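Local coordinates for protein orotidine 5'-phosphate decarboxylase (Pyrococcus horikoshii, PDB 2CZD) that probably catalyses the decarboxylation of orotidine 5'-monophosphate to uridine 5'-monophosphate, the last step of de novo UMP biosynthesis, at residues B[191-194]-B[195-198]; B[143-146]-B[147-150]; B[116-119]-B[120-123]. All coordinates share one frame; numbering follows the deposited sequence.

Contact 1: residues B[191-194]-B[195-198]; sequences APNP and REAA
With CG of N193 set opposite its own backbone N (chi1 -174°), the amide swings forward beside the carbonyl carbon and over the opening turn of the helix, while E196 sets its CG beside its backbone N, which brings CB and CG up against the amide. N193 is the N-cap: OD1 accepts from E196 N at 3.1 Å. The N-H points almost straight at the oxygen (167°), yet the donor stands well above the plane of the amide carbonyl, away from the lone-pair directions. Asparagine suits the place because its short side chain can take up an N-H of the first turn, where the preceding turn of helix that would normally supply carbonyls is absent. N193 ND2 rests 3.4 Å from E196 CG, with the amide and carboxylate planes steeply inclined, 73° apart. The main chain follows on with A197 N to N193 O at 3.0 Å and A198 N to P194 O at 2.9 Å. P194 fits the first helical position, where a missing N-H costs no bond. Two small methyls, A191 CB and A197 CB, meet at 3.6 Å where the incoming loop comes up against the first turn; alanine allows this close approach. The contact thus starts helix 194-205 after the loop from helix 186-189, with P194 and R195 packed on helix 11-21 and R195 NH1 in a salt bridge to D23.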
ATOM      1  N   ALA B 191       8.361 -13.748 -22.771  1.00 15.16           N
ATOM      2  CA  ALA B 191       8.991 -13.945 -24.080  1.00 15.59           C
ATOM      3  C   ALA B 191       9.220 -15.432 -24.331  1.00 15.17           C
ATOM      4  O   ALA B 191       9.292 -16.224 -23.401  1.00 15.15           O
ATOM      5  CB  ALA B 191      10.339 -13.203 -24.150  1.00 14.96           C
ATOM      6  N   PRO B 192       9.322 -15.829 -25.606  1.00 17.49           N
ATOM      7  CA  PRO B 192       9.558 -17.247 -25.910  1.00 17.86           C
ATOM      8  C   PRO B 192      10.870 -17.676 -25.241  1.00 17.89           C
ATOM      9  O   PRO B 192      11.012 -18.809 -24.742  1.00 18.34           O
ATOM     10  CB  PRO B 192       9.661 -17.256 -27.428  1.00 18.21           C
ATOM     11  CG  PRO B 192       8.706 -16.173 -27.845  1.00 18.08           C
ATOM     12  CD  PRO B 192       9.010 -15.059 -26.822  1.00 15.69           C
ATOM     13  N   ASN B 193      11.827 -16.756 -25.241  1.00 15.93           N
ATOM     14  CA  ASN B 193      13.130 -16.978 -24.625  1.00 16.75           C
ATOM     15  C   ASN B 193      13.446 -15.744 -23.784  1.00 16.85           C
ATOM     16  O   ASN B 193      13.997 -14.759 -24.284  1.00 15.57           O
ATOM     17  CB  ASN B 193      14.203 -17.153 -25.695  1.00 17.24           C
ATOM     18  CG  ASN B 193      15.548 -17.530 -25.117  1.00 19.03           C
ATOM     19  OD1 ASN B 193      15.893 -17.160 -23.983  1.00 17.80           O
ATOM     20  ND2 ASN B 193      16.335 -18.256 -25.905  1.00 21.31           N
ATOM     21  N   PRO B 194      13.088 -15.779 -22.491  1.00 13.49           N
ATOM     22  CA  PRO B 194      13.361 -14.627 -21.618  1.00 13.48           C
ATOM     23  C   PRO B 194      14.815 -14.118 -21.617  1.00 13.73           C
ATOM     24  O   PRO B 194      15.063 -12.916 -21.631  1.00 11.92           O
ATOM     25  CB  PRO B 194      12.921 -15.127 -20.249  1.00 14.76           C
ATOM     26  CG  PRO B 194      11.787 -16.062 -20.569  1.00 13.54           C
ATOM     27  CD  PRO B 194      12.314 -16.817 -21.786  1.00 16.13           C
ATOM     28  N   ARG B 195      15.789 -15.023 -21.585  1.00 13.36           N
ATOM     29  CA  ARG B 195      17.183 -14.600 -21.559  1.00 13.72           C
ATOM     30  C   ARG B 195      17.553 -13.821 -22.808  1.00 15.15           C
ATOM     31  O   ARG B 195      18.226 -12.791 -22.729  1.00 14.61           O
ATOM     32  CB  ARG B 195      18.120 -15.814 -21.417  1.00 16.87           C
ATOM     33  CG  ARG B 195      19.585 -15.440 -21.310  1.00 18.40           C
ATOM     34  CD  ARG B 195      20.472 -16.679 -21.068  1.00 20.38           C
ATOM     35  NE  ARG B 195      21.832 -16.324 -20.643  1.00 22.66           N
ATOM     36  CZ  ARG B 195      22.743 -15.739 -21.416  1.00 30.12           C
ATOM     37  NH1 ARG B 195      23.950 -15.456 -20.925  1.00 28.25           N
ATOM     38  NH2 ARG B 195      22.466 -15.443 -22.682  1.00 30.33           N
ATOM     39  N   GLU B 196      17.126 -14.313 -23.972  1.00 15.23           N
ATOM     40  CA  GLU B 196      17.434 -13.608 -25.206  1.00 14.20           C
ATOM     41  C   GLU B 196      16.702 -12.270 -25.295  1.00 14.70           C
ATOM     42  O   GLU B 196      17.224 -11.309 -25.863  1.00 14.83           O
ATOM     43  CB  GLU B 196      17.119 -14.486 -26.421  1.00 16.36           C
ATOM     44  CG  GLU B 196      18.181 -15.532 -26.687  1.00 20.87           C
ATOM     45  CD  GLU B 196      19.512 -14.911 -27.071  1.00 24.59           C
ATOM     46  OE1 GLU B 196      19.531 -14.060 -27.987  1.00 26.01           O
ATOM     47  OE2 GLU B 196      20.537 -15.269 -26.464  1.00 24.43           O
ATOM     48  N   ALA B 197      15.503 -12.193 -24.718  1.00 14.31           N
ATOM     49  CA  ALA B 197      14.747 -10.947 -24.726  1.00 13.98           C
ATOM     50  C   ALA B 197      15.455  -9.915 -23.853  1.00 13.38           C
ATOM     51  O   ALA B 197      15.584  -8.748 -24.215  1.00 13.29           O
ATOM     52  CB  ALA B 197      13.333 -11.192 -24.228  1.00 11.79           C
ATOM     53  N   ALA B 198      15.923 -10.342 -22.689  1.00 13.73           N
ATOM     54  CA  ALA B 198      16.636  -9.421 -21.814  1.00 12.75           C
ATOM     55  C   ALA B 198      17.942  -8.983 -22.482  1.00 12.01           C
ATOM     56  O   ALA B 198      18.313  -7.810 -22.455  1.00 12.78           O
ATOM     57  CB  ALA B 198      16.929 -10.094 -20.479  1.00 12.06           C
TER

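Contact 2: residues B[143-146]-B[147-150]; sequences PERI and GYIR
Helix 144-150 is the helical link of a beta-alpha-beta crossover, and on one flank of its short run R145 and Y148, three residues apart, lie side by side and point the same way. The guanidinium of R145 is laid over one face of the Y148 ring, a cation-pi stack with CZ 4.1 Å from the ring centroid and the two planes 27° apart. The overlap is offset: NH2 sits toward the rim, 3.3 Å from Y148 CD2, while NH1 lies nearer CG. R145 reaches this position by bending at chi2 and chi3 (-51° and -59°), which curls the chain so that the guanidinium comes to lie on the ring; a straight chain would probably carry the charge away from it. Arginine suits the site because its flat cation can cover a ring and still bond through its N-H groups, and here NH2 also forms a salt bridge with E107. Tyrosine offers a face to the cation and a hydroxyl to a carboxylate, its OH bonding D122 OD1. Replacing Y148 by alanine would take away both ring and hydroxyl, and would probably leave the R145 guanidinium freer to turn and D122 without this partner.

The crossover runs from strand 135-137 to strand 158-161 of the TIM barrel, and the helix turns I146 and I149 toward the barrel wall: I146 packs on A161 and on helix 170-177, I149 on I159. Branched aliphatic residues fill this buried side, and I149 CG1 also lies 3.3 Å from R145 O. That carbonyl accepts from I149 N at 3.0 Å, between the bonds Y148 N to E144 O and R150 N to I146 O, both 2.9 Å. R150, past the stack, directs its guanidinium to the carbonyl oxygens of L153 and I157.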
ATOM      1  N   PRO B 143       8.851   9.924 -22.936  1.00 41.24           N
ATOM      2  CA  PRO B 143      10.178  10.404 -22.542  1.00 40.78           C
ATOM      3  C   PRO B 143      10.210  11.667 -21.713  1.00 39.52           C
ATOM      4  O   PRO B 143      10.628  11.630 -20.557  1.00 43.60           O
ATOM      5  CB  PRO B 143      10.908  10.568 -23.878  1.00 40.86           C
ATOM      6  CG  PRO B 143       9.791  10.754 -24.871  1.00 42.36           C
ATOM      7  CD  PRO B 143       8.796   9.728 -24.393  1.00 42.25           C
ATOM      8  N   GLU B 144       9.768  12.775 -22.299  1.00 37.63           N
ATOM      9  CA  GLU B 144       9.777  14.061 -21.622  1.00 33.89           C
ATOM     10  C   GLU B 144       9.784  13.998 -20.101  1.00 26.22           C
ATOM     11  O   GLU B 144      10.492  14.776 -19.481  1.00 25.66           O
ATOM     12  CB  GLU B 144       8.603  14.935 -22.090  1.00 36.38           C
ATOM     13  CG  GLU B 144       8.354  16.160 -21.200  1.00 41.31           C
ATOM     14  CD  GLU B 144       7.258  17.084 -21.721  1.00 44.43           C
ATOM     15  OE1 GLU B 144       6.221  16.579 -22.210  1.00 46.43           O
ATOM     16  OE2 GLU B 144       7.435  18.320 -21.622  1.00 46.34           O
ATOM     17  N   ARG B 145       9.021  13.079 -19.502  1.00 25.69           N
ATOM     18  CA  ARG B 145       8.960  12.988 -18.043  1.00 20.58           C
ATOM     19  C   ARG B 145      10.254  12.548 -17.378  1.00 18.13           C
ATOM     20  O   ARG B 145      10.527  12.938 -16.244  1.00 16.62           O
ATOM     21  CB  ARG B 145       7.829  12.061 -17.594  1.00 22.27           C
ATOM     22  CG  ARG B 145       6.471  12.399 -18.180  1.00 26.00           C
ATOM     23  CD  ARG B 145       6.127  13.865 -17.986  1.00 27.42           C
ATOM     24  NE  ARG B 145       6.111  14.254 -16.581  1.00 27.20           N
ATOM     25  CZ  ARG B 145       6.044  15.514 -16.156  1.00 28.71           C
ATOM     26  NH1 ARG B 145       5.991  16.513 -17.027  1.00 31.86           N
ATOM     27  NH2 ARG B 145       6.028  15.783 -14.861  1.00 28.40           N
ATOM     28  N   ILE B 146      11.050  11.732 -18.060  1.00 13.56           N
ATOM     29  CA  ILE B 146      12.318  11.310 -17.478  1.00 12.30           C
ATOM     30  C   ILE B 146      13.203  12.552 -17.330  1.00 13.02           C
ATOM     31  O   ILE B 146      13.766  12.808 -16.257  1.00 12.94           O
ATOM     32  CB  ILE B 146      13.037  10.262 -18.360  1.00 14.03           C
ATOM     33  CG1 ILE B 146      12.222   8.958 -18.387  1.00 15.31           C
ATOM     34  CG2 ILE B 146      14.442  10.006 -17.818  1.00 12.59           C
ATOM     35  CD1 ILE B 146      12.787   7.898 -19.350  1.00 13.91           C
ATOM     36  N   GLY B 147      13.316  13.322 -18.408  1.00 13.14           N
ATOM     37  CA  GLY B 147      14.115  14.533 -18.357  1.00 12.50           C
ATOM     38  C   GLY B 147      13.545  15.576 -17.410  1.00 13.59           C
ATOM     39  O   GLY B 147      14.289  16.242 -16.687  1.00 13.69           O
ATOM     40  N   TYR B 148      12.219  15.705 -17.399  1.00 13.78           N
ATOM     41  CA  TYR B 148      11.554  16.685 -16.547  1.00 13.62           C
ATOM     42  C   TYR B 148      11.938  16.427 -15.098  1.00 12.53           C
ATOM     43  O   TYR B 148      12.269  17.347 -14.349  1.00 13.67           O
ATOM     44  CB  TYR B 148      10.037  16.572 -16.680  1.00 16.13           C
ATOM     45  CG  TYR B 148       9.287  17.566 -15.828  1.00 16.40           C
ATOM     46  CD1 TYR B 148       8.892  18.792 -16.348  1.00 19.14           C
ATOM     47  CD2 TYR B 148       8.988  17.291 -14.502  1.00 15.29           C
ATOM     48  CE1 TYR B 148       8.209  19.723 -15.562  1.00 20.16           C
ATOM     49  CE2 TYR B 148       8.308  18.221 -13.700  1.00 16.59           C
ATOM     50  CZ  TYR B 148       7.922  19.434 -14.247  1.00 22.72           C
ATOM     51  OH  TYR B 148       7.225  20.346 -13.481  1.00 19.45           O
ATOM     52  N   ILE B 149      11.878  15.164 -14.709  1.00 11.73           N
ATOM     53  CA  ILE B 149      12.216  14.807 -13.341  1.00  9.19           C
ATOM     54  C   ILE B 149      13.714  14.971 -13.087  1.00 10.64           C
ATOM     55  O   ILE B 149      14.122  15.518 -12.056  1.00  9.71           O
ATOM     56  CB  ILE B 149      11.733  13.356 -13.026  1.00 12.04           C
ATOM     57  CG1 ILE B 149      10.191  13.367 -13.003  1.00 12.48           C
ATOM     58  CG2 ILE B 149      12.369  12.831 -11.734  1.00 10.11           C
ATOM     59  CD1 ILE B 149       9.538  11.990 -12.895  1.00 14.19           C
ATOM     60  N   ARG B 150      14.524  14.504 -14.021  1.00 10.44           N
ATOM     61  CA  ARG B 150      15.968  14.606 -13.878  1.00  8.88           C
ATOM     62  C   ARG B 150      16.421  16.060 -13.683  1.00  8.08           C
ATOM     63  O   ARG B 150      17.339  16.322 -12.893  1.00 12.74           O
ATOM     64  CB  ARG B 150      16.642  13.994 -15.125  1.00  8.73           C
ATOM     65  CG  ARG B 150      18.165  13.982 -15.093  1.00  9.98           C
ATOM     66  CD  ARG B 150      18.720  13.015 -14.028  1.00  7.07           C
ATOM     67  NE  ARG B 150      18.775  13.590 -12.682  1.00  9.24           N
ATOM     68  CZ  ARG B 150      18.924  12.868 -11.567  1.00 10.68           C
ATOM     69  NH1 ARG B 150      19.013  11.539 -11.628  1.00  9.06           N
ATOM     70  NH2 ARG B 150      19.013  13.486 -10.395  1.00 11.50           N
TER

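Contact 3: residues B[116-119]-B[120-123]; sequences FINP and LTDR
L120 and T121 fold back on the residues just before them through two main-chain bonds, each spanning three residues. L120 N donates to I117 O at 2.9 Å, rather bent at 139°, and T121 N donates to N118 O at 3.1 Å and much straighter, 164°. Both bonds run from residue i to i-3, as in a tight turn leading into the helix. The T121 hydroxyl is turned beside its own backbone N (chi1 -66°), which brings OG1 within 3.4 Å of N118 CA; its bond goes to V106 O. The L120 side chain leaves the other side of the turn, and CD1 lies 3.6 Å from F116 O. P119, which has no N-H to offer, brings a rigid ring to the bend and a carbonyl shared by two waters. The first, at 3.0 Å from P119 O, accepts from D122 N; the second, at 2.9 Å, has only a weak, long bond from R123 N. Water therefore extends the hydrogen bonding of the turn into the first helical residues.

Farther out, N118 OD1 accepts from M108 N, so N118 and T121 together pin the turn to the chain that follows strand 101-105. On the apolar side the second subunit takes part: F116 meets F124 of that subunit edge-to-face, and L120 packs on its F116. Aromatic and aliphatic side chains suit this seam of the homodimer. The whole is a helix start at the end of a beta-alpha loop of a TIM barrel, the loop that also carries the substrate-binding residue S109.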
ATOM      1  N   PHE B 116      -4.522  14.010  -8.376  1.00 10.42           N
ATOM      2  CA  PHE B 116      -3.877  14.556  -7.186  1.00  7.59           C
ATOM      3  C   PHE B 116      -2.364  14.384  -7.135  1.00  9.61           C
ATOM      4  O   PHE B 116      -1.655  15.279  -6.699  1.00 11.96           O
ATOM      5  CB  PHE B 116      -4.462  13.918  -5.910  1.00 10.89           C
ATOM      6  CG  PHE B 116      -5.947  14.078  -5.770  1.00  9.07           C
ATOM      7  CD1 PHE B 116      -6.814  13.010  -6.023  1.00 10.33           C
ATOM      8  CD2 PHE B 116      -6.488  15.302  -5.377  1.00 10.96           C
ATOM      9  CE1 PHE B 116      -8.210  13.159  -5.883  1.00  9.11           C
ATOM     10  CE2 PHE B 116      -7.882  15.461  -5.233  1.00 14.80           C
ATOM     11  CZ  PHE B 116      -8.737  14.388  -5.487  1.00 12.43           C
ATOM     12  N   ILE B 117      -1.874  13.222  -7.547  1.00  8.86           N
ATOM     13  CA  ILE B 117      -0.450  12.944  -7.493  1.00  9.46           C
ATOM     14  C   ILE B 117       0.393  13.790  -8.447  1.00  9.62           C
ATOM     15  O   ILE B 117       1.263  14.541  -8.020  1.00 10.17           O
ATOM     16  CB  ILE B 117      -0.181  11.449  -7.806  1.00 11.51           C
ATOM     17  CG1 ILE B 117      -0.782  10.560  -6.710  1.00 12.22           C
ATOM     18  CG2 ILE B 117       1.308  11.204  -7.942  1.00 12.08           C
ATOM     19  CD1 ILE B 117       0.067  10.415  -5.472  1.00 20.70           C
ATOM     20  N   ASN B 118       0.130  13.678  -9.744  1.00 12.04           N
ATOM     21  CA  ASN B 118       0.956  14.413 -10.694  1.00 11.55           C
ATOM     22  C   ASN B 118       0.950  15.946 -10.559  1.00 12.59           C
ATOM     23  O   ASN B 118       1.961  16.593 -10.847  1.00 11.24           O
ATOM     24  CB  ASN B 118       0.623  13.937 -12.107  1.00 12.00           C
ATOM     25  CG  ASN B 118       1.054  12.484 -12.337  1.00 12.78           C
ATOM     26  OD1 ASN B 118       1.479  11.801 -11.412  1.00 11.93           O
ATOM     27  ND2 ASN B 118       0.935  12.017 -13.569  1.00 12.49           N
ATOM     28  N   PRO B 119      -0.171  16.549 -10.121  1.00 12.82           N
ATOM     29  CA  PRO B 119      -0.138  18.008  -9.973  1.00 13.72           C
ATOM     30  C   PRO B 119       0.850  18.385  -8.854  1.00 11.40           C
ATOM     31  O   PRO B 119       1.337  19.516  -8.797  1.00 13.62           O
ATOM     32  CB  PRO B 119      -1.581  18.344  -9.602  1.00 14.31           C
ATOM     33  CG  PRO B 119      -2.352  17.359 -10.431  1.00 15.38           C
ATOM     34  CD  PRO B 119      -1.564  16.066 -10.188  1.00 11.22           C
ATOM     35  N   LEU B 120       1.144  17.438  -7.968  1.00 10.71           N
ATOM     36  CA  LEU B 120       2.068  17.680  -6.864  1.00 11.71           C
ATOM     37  C   LEU B 120       3.499  17.186  -7.118  1.00  9.98           C
ATOM     38  O   LEU B 120       4.351  17.313  -6.247  1.00 10.96           O
ATOM     39  CB  LEU B 120       1.543  17.015  -5.581  1.00 12.53           C
ATOM     40  CG  LEU B 120       0.435  17.768  -4.825  1.00 12.76           C
ATOM     41  CD1 LEU B 120      -0.223  16.862  -3.792  1.00 12.58           C
ATOM     42  CD2 LEU B 120       1.039  18.990  -4.142  1.00 13.12           C
ATOM     43  N   THR B 121       3.766  16.628  -8.295  1.00  8.48           N
ATOM     44  CA  THR B 121       5.093  16.101  -8.574  1.00 10.27           C
ATOM     45  C   THR B 121       6.237  17.067  -8.282  1.00 11.13           C
ATOM     46  O   THR B 121       7.263  16.669  -7.738  1.00 11.38           O
ATOM     47  CB  THR B 121       5.188  15.606 -10.040  1.00  9.94           C
ATOM     48  OG1 THR B 121       4.325  14.476 -10.209  1.00 10.01           O
ATOM     49  CG2 THR B 121       6.616  15.220 -10.401  1.00 10.60           C
ATOM     50  N   ASP B 122       6.097  18.329  -8.655  1.00 10.91           N
ATOM     51  CA  ASP B 122       7.198  19.242  -8.360  1.00 11.63           C
ATOM     52  C   ASP B 122       7.494  19.264  -6.858  1.00 13.32           C
ATOM     53  O   ASP B 122       8.653  19.281  -6.428  1.00 12.26           O
ATOM     54  CB  ASP B 122       6.859  20.656  -8.826  1.00 13.91           C
ATOM     55  CG  ASP B 122       6.924  20.807 -10.326  1.00 17.96           C
ATOM     56  OD1 ASP B 122       7.372  19.865 -11.022  1.00 15.19           O
ATOM     57  OD2 ASP B 122       6.531  21.891 -10.809  1.00 18.05           O
ATOM     58  N   ARG B 123       6.438  19.244  -6.051  1.00 12.36           N
ATOM     59  CA  ARG B 123       6.631  19.278  -4.609  1.00 12.64           C
ATOM     60  C   ARG B 123       7.186  17.956  -4.095  1.00 11.60           C
ATOM     61  O   ARG B 123       7.985  17.936  -3.165  1.00 11.67           O
ATOM     62  CB  ARG B 123       5.320  19.622  -3.908  1.00 15.47           C
ATOM     63  CG  ARG B 123       4.829  21.016  -4.282  1.00 19.74           C
ATOM     64  CD  ARG B 123       3.630  21.411  -3.468  1.00 25.53           C
ATOM     65  NE  ARG B 123       3.975  21.554  -2.058  1.00 25.45           N
ATOM     66  CZ  ARG B 123       3.093  21.471  -1.071  1.00 26.67           C
ATOM     67  NH1 ARG B 123       1.823  21.244  -1.350  1.00 18.59           N
ATOM     68  NH2 ARG B 123       3.489  21.618   0.186  1.00 28.53           N
TER
HETATM   69  O   HOH W   1       3.989  19.461 -10.121  1.00 22.78           O
HETATM   70  O   HOH W   2       3.640  20.653  -7.424  1.00 28.59           O

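In the fold
From the N terminus the chain first meets contact 3, where the loop after strand 101-105 turns into helix 121-131 beside the second subunit. Contact 2 follows on helix 144-150, between strands 135-137 and 158-161, and contact 1 comes last, opening helix 194-205 after the eighth strand. The three lie in series; each closes only a local turn, and none encloses or crosses another. Contacts 2 and 3 touch: Y148 OH and D122 OD1, 2.5 Å apart, probably share a hydrogen bond that ties two successive outer helices together. Contact 1 is remote, its centre about 36 Å from that of contact 3, on the opposite side of the chain's centre.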